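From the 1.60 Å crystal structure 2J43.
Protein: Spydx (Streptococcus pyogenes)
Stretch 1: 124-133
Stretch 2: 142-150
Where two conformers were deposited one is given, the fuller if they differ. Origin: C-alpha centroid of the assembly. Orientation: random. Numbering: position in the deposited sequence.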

# COMPACT_ATOMS: atom_id res chain seq x y z
N HIS A 124 18.34 11.07 4.40
CA HIS A 124 19.24 10.90 5.54
C HIS A 124 18.39 10.53 6.77
O HIS A 124 17.67 11.37 7.28
N TYR A 125 18.46 9.27 7.19
CA TYR A 125 17.65 8.82 8.32
C TYR A 125 18.48 8.48 9.57
O TYR A 125 17.92 8.07 10.58
N ASP A 126 19.80 8.64 9.52
CA ASP A 126 20.63 8.36 10.68
C ASP A 126 20.15 9.19 11.87
O ASP A 126 19.93 10.40 11.76
N ASN A 127 20.04 8.51 13.00
CA ASN A 127 19.68 9.10 14.29
C ASN A 127 18.26 9.69 14.36
O ASN A 127 17.92 10.42 15.29
N LEU A 128 17.43 9.38 13.38
CA LEU A 128 16.00 9.70 13.49
C LEU A 128 15.32 8.54 14.22
O LEU A 128 15.74 7.39 14.09
N ALA A 129 14.24 8.81 14.95
CA ALA A 129 13.54 7.77 15.70
C ALA A 129 12.08 8.09 15.75
O ALA A 129 11.69 9.24 15.53
N VAL A 130 11.29 7.11 16.12
CA VAL A 130 9.83 7.27 16.23
C VAL A 130 9.45 7.13 17.70
O VAL A 130 9.70 6.11 18.31
N TRP A 131 8.81 8.16 18.24
CA TRP A 131 8.20 8.13 19.56
C TRP A 131 6.75 7.64 19.40
O TRP A 131 6.07 8.11 18.53
N THR A 132 6.34 6.66 20.20
CA THR A 132 5.01 6.07 20.09
C THR A 132 4.26 6.09 21.43
O THR A 132 4.86 5.95 22.51
N PHE A 133 2.95 6.25 21.32
CA PHE A 133 2.07 6.30 22.48
C PHE A 133 0.63 6.03 22.07
O PHE A 133 0.32 5.77 20.89
N ASP A 142 12.29 6.98 27.76
CA ASP A 142 13.57 7.71 27.81
C ASP A 142 13.75 8.67 26.64
O ASP A 142 14.68 8.58 25.84
N TRP A 143 12.85 9.64 26.58
CA TRP A 143 12.96 10.71 25.62
C TRP A 143 14.37 11.25 25.40
O TRP A 143 15.03 11.56 26.38
N PRO A 144 14.86 11.43 24.16
CA PRO A 144 14.18 11.12 22.90
C PRO A 144 14.53 9.75 22.27
O PRO A 144 14.47 9.65 21.03
N ASN A 145 14.81 8.73 23.08
CA ASN A 145 15.21 7.43 22.48
C ASN A 145 14.04 6.54 21.98
O ASN A 145 13.68 5.50 22.53
N GLY A 146 13.50 6.91 20.86
CA GLY A 146 12.41 6.13 20.31
C GLY A 146 12.90 5.01 19.41
O GLY A 146 14.05 4.61 19.44
N LEU A 147 12.01 4.52 18.56
CA LEU A 147 12.33 3.40 17.71
C LEU A 147 13.16 3.88 16.54
O LEU A 147 12.79 4.83 15.84
N ASP A 148 14.30 3.22 16.29
CA ASP A 148 15.15 3.59 15.16
C ASP A 148 14.41 3.42 13.81
O ASP A 148 13.64 2.48 13.64
N LEU A 149 14.71 4.31 12.89
CA LEU A 149 14.30 4.19 11.49
C LEU A 149 15.47 3.60 10.65
O LEU A 149 15.91 4.17 9.64
N SER A 150 15.97 2.45 11.07
CA SER A 150 17.08 1.80 10.37
C SER A 150 16.58 0.97 9.17
O SER A 150 17.37 0.69 8.24

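Residues 124-133 and 142-150 meet through a short antiparallel pairing, in which Val-130 and Leu-147 form the hydrogen-bonded pair and Ala-129 and Asp-148 the adjacent non-hydrogen-bonded one; together the stretches bury 616 Å² of surface. Val-130 N donates to Leu-147 O (2.7 Å), and Leu-147 N returns a bond to Val-130 O (2.8 Å). Past Ala-129 and Asp-148 the backbones draw apart, and the direct hydrogen bond from Leu-149 N to Leu-128 O is weak, at 3.5 Å. Two CA-H...O contacts supplement the ladder, from Ala-129 CA to Leu-147 O (3.0 Å) and from Gly-146 CA to Val-130 O (3.4 Å). Gly-146 suits this close approach: an ideal CB there would point toward the first stretch and lie 2.3 Å from Val-130 O, a clash.

Apolar packing is centred on Leu-149, whose CB points toward the partner stretch. With chi1 m and chi2 t, it brings CD2 to 3.7 Å from Val-130 CG2 and CD1 to 4.0 Å from Leu-128 CB. Leu-128 is also m, t, whereas Val-130 is t. Val-130 shares its face of the sheet with Leu-147, and Val-130 CB lies 4.4 Å from Leu-147 CB. The m, t rotamer of Leu-147 carries its CD1 to 3.8 Å from CG2 of Thr-132 (chi1 p). On the face shared with Asp-148, the small Ala-129 side chain lies against backbone, its CB 3.7 Å from Gly-146 C. Tyr-125, chi1 m, also points toward the second stretch; its CB is 4.0 Å from Leu-149 O, while its hydroxyl is hydrogen-bonded elsewhere in the structure.

The aromatic contact joins Trp-131 and Trp-143, both with chi1 t. Each CA-to-CB bond points sideways, but the indoles extend nearer the opposing stretch. The edge of Trp-143 meets the face of Trp-131, with the six-membered rings inclined at 74° and their centroids 5.0 Å apart; the closest atoms, Trp-143 CE3 and Trp-131 CD2, are separated by 3.6 Å. At the edge of the Trp-131 ring, CH2 lies 4.1 Å from Asp-142 N. The cis peptide bond before Pro-144 follows Trp-143 directly.

Two waters supply polar links where the strands part. Water 1 lies 2.7 Å from Tyr-125 O and 3.1 Å from Leu-128 O, and accepts a weak hydrogen bond from Leu-149 N (3.3 Å). Water 2 bridges Leu-128 O (2.8 Å) and OD1 of Asp-148 (2.7 Å; chi1 m), linking an exposed carboxylate to the opposite backbone. Leu-128 O thus serves both waters as well as the weak interstrand bond.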

# COMPACT_ATOMS: atom_id res chain seq x y z
CB HIS A 124 19.98 12.20 5.82
CG HIS A 124 20.91 12.64 4.74
ND1 HIS A 124 21.21 13.98 4.52
CD2 HIS A 124 21.61 11.94 3.82
CE1 HIS A 124 22.03 14.08 3.49
NE2 HIS A 124 22.31 12.86 3.06
CB TYR A 125 16.77 7.65 7.86
CG TYR A 125 15.89 7.96 6.70
CD1 TYR A 125 14.70 8.69 6.89
CD2 TYR A 125 16.21 7.54 5.40
CE1 TYR A 125 13.87 9.00 5.82
CE2 TYR A 125 15.40 7.84 4.35
CZ TYR A 125 14.23 8.55 4.55
OH TYR A 125 13.44 8.87 3.47
CB ASP A 126 22.10 8.71 10.44
CG ASP A 126 22.85 7.66 9.63
OD1 ASP A 126 22.33 6.54 9.42
OD2 ASP A 126 24.02 7.91 9.22
CB ASN A 127 20.72 10.10 14.75
CG ASN A 127 22.13 9.52 14.75
OD1 ASN A 127 23.02 10.07 14.08
ND2 ASN A 127 22.31 8.41 15.39
CB LEU A 128 15.41 9.89 12.10
CG LEU A 128 15.98 11.06 11.30
CD1 LEU A 128 15.11 11.28 10.02
CD2 LEU A 128 16.16 12.36 12.05
CB ALA A 129 14.07 7.68 17.13
CB VAL A 130 9.05 6.23 15.40
CG1 VAL A 130 7.54 6.63 15.43
CG2 VAL A 130 9.60 6.17 13.99
CB TRP A 131 8.18 9.54 20.14
CG TRP A 131 7.77 9.59 21.56
CD1 TRP A 131 6.55 9.99 22.06
CD2 TRP A 131 8.57 9.25 22.71
NE1 TRP A 131 6.54 9.91 23.43
CE2 TRP A 131 7.76 9.44 23.86
CE3 TRP A 131 9.87 8.76 22.89
CZ2 TRP A 131 8.22 9.17 25.15
CZ3 TRP A 131 10.31 8.49 24.18
CH2 TRP A 131 9.49 8.69 25.28
CB THR A 132 5.09 4.58 19.63
OG1 THR A 132 5.81 3.81 20.60
CG2 THR A 132 5.91 4.45 18.35
CB PHE A 133 2.21 7.66 23.21
CG PHE A 133 1.91 8.89 22.37
CD1 PHE A 133 0.73 9.60 22.56
CD2 PHE A 133 2.83 9.38 21.44
CE1 PHE A 133 0.46 10.75 21.86
CE2 PHE A 133 2.55 10.53 20.74
CZ PHE A 133 1.37 11.23 20.96
CB ASP A 142 14.77 6.74 27.94
CG ASP A 142 14.63 5.83 29.16
OD1 ASP A 142 14.57 6.36 30.30
OD2 ASP A 142 14.48 4.60 29.09
CB TRP A 143 12.05 11.84 26.09
CG TRP A 143 12.04 12.98 25.19
CD1 TRP A 143 12.87 14.04 25.21
CD2 TRP A 143 11.17 13.16 24.08
NE1 TRP A 143 12.56 14.91 24.19
CE2 TRP A 143 11.52 14.38 23.48
CE3 TRP A 143 10.13 12.42 23.54
CZ2 TRP A 143 10.86 14.87 22.36
CZ3 TRP A 143 9.46 12.93 22.43
CH2 TRP A 143 9.82 14.12 21.86
CB PRO A 144 14.74 12.23 22.01
CG PRO A 144 16.23 12.23 22.40
CD PRO A 144 16.19 12.03 23.89
CB ASN A 145 16.16 6.67 23.39
CG ASN A 145 17.01 5.63 22.64
OD1 ASN A 145 16.93 5.44 21.42
ND2 ASN A 145 17.82 4.95 23.41
CB LEU A 147 11.05 2.73 17.18
CG LEU A 147 9.98 2.35 18.20
CD1 LEU A 147 8.70 1.94 17.51
CD2 LEU A 147 10.46 1.31 19.20
CB ASP A 148 16.39 2.69 15.07
CG ASP A 148 17.37 2.86 16.23
OD1 ASP A 148 17.49 3.93 16.84
OD2 ASP A 148 18.11 1.93 16.57
CB LEU A 149 13.91 5.59 10.98
CG LEU A 149 12.51 6.02 11.50
CD1 LEU A 149 12.31 7.50 11.34
CD2 LEU A 149 11.38 5.29 10.84
CB SER A 150 17.88 0.92 11.32
OG SER A 150 17.05 -0.01 11.97
O HOH W 1 17.53 5.82 12.06
O HOH W 2 17.88 6.19 15.39